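Local atomic coordinates of stromal cell-derived factor 2-like protein (Arabidopsis thaliana, PDB entry 3MAL), a protein that takes part in endoplasmic reticulum protein quality control and the unfolded protein response, and is required with its partners for accumulation of the immune receptor EFR. Residues A[16-19]-A[20-24]. Numbering follows the deposited sequence.
Sequences VEIT and YGSAI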
loop_
_atom_site.group_PDB
_atom_site.type_symbol
_atom_site.label_atom_id
_atom_site.label_comp_id
_atom_site.label_asym_id
_atom_site.label_seq_id
_atom_site.Cartn_x
_atom_site.Cartn_y
_atom_site.Cartn_z
ATOM N N VAL A 16 19.348 -2.709 -2.051
ATOM C CA VAL A 16 18.211 -2.886 -1.092
ATOM C C VAL A 16 17.573 -1.596 -0.573
ATOM O O VAL A 16 16.467 -1.684 -0.024
ATOM C CB VAL A 16 18.530 -3.749 0.187
ATOM C CG1 VAL A 16 18.966 -5.181 -0.141
ATOM C CG2 VAL A 16 19.500 -3.029 1.172
ATOM N N GLU A 17 18.245 -0.437 -0.675
ATOM C CA GLU A 17 17.640 0.837 -0.219
ATOM C C GLU A 17 16.487 1.258 -1.129
ATOM O O GLU A 17 16.633 1.408 -2.353
ATOM C CB GLU A 17 18.657 1.980 -0.068
ATOM C CG GLU A 17 19.729 1.757 0.986
ATOM C CD GLU A 17 20.944 1.067 0.397
ATOM O OE1 GLU A 17 20.827 0.498 -0.722
ATOM O OE2 GLU A 17 22.025 1.120 1.039
ATOM N N ILE A 18 15.329 1.470 -0.545
ATOM C CA ILE A 18 14.192 1.788 -1.378
ATOM C C ILE A 18 14.089 3.300 -1.561
ATOM O O ILE A 18 13.932 4.037 -0.589
ATOM C CB ILE A 18 12.900 1.238 -0.757
ATOM C CG1 ILE A 18 12.969 -0.300 -0.665
ATOM C CG2 ILE A 18 11.685 1.751 -1.518
ATOM C CD1 ILE A 18 11.795 -0.930 0.068
ATOM N N THR A 19 14.171 3.768 -2.803
ATOM C CA THR A 19 14.214 5.207 -3.074
ATOM C C THR A 19 12.906 5.676 -3.715
ATOM O O THR A 19 12.173 4.868 -4.288
ATOM C CB THR A 19 15.368 5.546 -4.048
ATOM O OG1 THR A 19 15.304 4.656 -5.175
ATOM C CG2 THR A 19 16.731 5.388 -3.352
ATOM N N TYR A 20 12.617 6.975 -3.649
ATOM C CA TYR A 20 11.435 7.469 -4.346
ATOM C C TYR A 20 11.587 7.213 -5.840
ATOM O O TYR A 20 12.696 7.330 -6.388
ATOM C CB TYR A 20 11.206 8.959 -4.071
ATOM C CG TYR A 20 10.827 9.244 -2.633
ATOM C CD1 TYR A 20 11.787 9.698 -1.712
ATOM C CD2 TYR A 20 9.528 9.054 -2.184
ATOM C CE1 TYR A 20 11.453 9.939 -0.382
ATOM C CE2 TYR A 20 9.184 9.339 -0.836
ATOM C CZ TYR A 20 10.155 9.769 0.045
ATOM O OH TYR A 20 9.847 10.025 1.370
ATOM N N GLY A 21 10.475 6.871 -6.493
ATOM C CA GLY A 21 10.516 6.527 -7.905
ATOM C C GLY A 21 10.667 5.034 -8.153
ATOM O O GLY A 21 10.552 4.583 -9.284
ATOM N N SER A 22 10.916 4.262 -7.098
ATOM C CA SER A 22 11.137 2.841 -7.287
ATOM C C SER A 22 9.811 2.086 -7.426
ATOM O O SER A 22 8.752 2.551 -6.951
ATOM C CB SER A 22 11.970 2.263 -6.147
ATOM O OG SER A 22 11.111 1.880 -5.102
ATOM N N ALA A 23 9.876 0.946 -8.118
ATOM C CA ALA A 23 8.721 0.052 -8.228
ATOM C C ALA A 23 8.878 -1.107 -7.238
ATOM O O ALA A 23 9.936 -1.737 -7.160
ATOM C CB ALA A 23 8.559 -0.480 -9.648
ATOM N N ILE A 24 7.825 -1.361 -6.465
ATOM C CA ILE A 24 7.873 -2.390 -5.428
ATOM C C ILE A 24 6.630 -3.270 -5.432
ATOM O O ILE A 24 5.574 -2.863 -5.929
ATOM C CB ILE A 24 8.037 -1.786 -4.001
ATOM C CG1 ILE A 24 6.780 -1.019 -3.568
ATOM C CG2 ILE A 24 9.372 -0.992 -3.896
ATOM C CD1 ILE A 24 6.747 -0.630 -2.083
#
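Ile-18 meets Ser-22 and Ile-24 across the bend that leads into the first strand of the beta-trefoil. A chi1 of -62° sets its CG1 beside the backbone N and leaves CG2 anti to it, 4.3 Å from CG2 of Ile-24 and, in one of two serine conformers, 3.6 Å from OG of Ser-22. The two isoleucines thus touch methyl to methyl; apolar side chains suit these buried places, where Ile-18 also packs on Tyr-191 and Ile-24 on Trp-138, and beta-branching fits their extended backbone. Thr-19 opens a type II beta turn that closes at Ser-22. Its carbonyl O accepts the defining bond from N of Ser-22 at 3.1 Å, with an N-H...O angle of 145°. CB of Ser-22 also packs against this oxygen, at 3.2 Å, a small residue fitting inside the bend. The Thr-19 hydroxyl, though buried, is satisfied by a hydrogen bond with the backbone O of Leu-192. Tyr-20 and Gly-21 form the two corners: the Tyr-20 side chain leaves the bend pointing away, though its CB still lies 3.7 Å from C of Thr-19, and Gly-21 takes the left-handed conformation (phi 93°), where any CB would jam against the preceding carbonyl oxygen. Backbone bonds join Ile-18 to Val-80 and Trp-138. Tyr-20 packs on Ile-86 of strand 85-90, while Ile-24, on strand 23-28, reaches Val-66 of adjacent strand 64-67 and Leu-88, fitting the turn to the six-stranded antiparallel barrel.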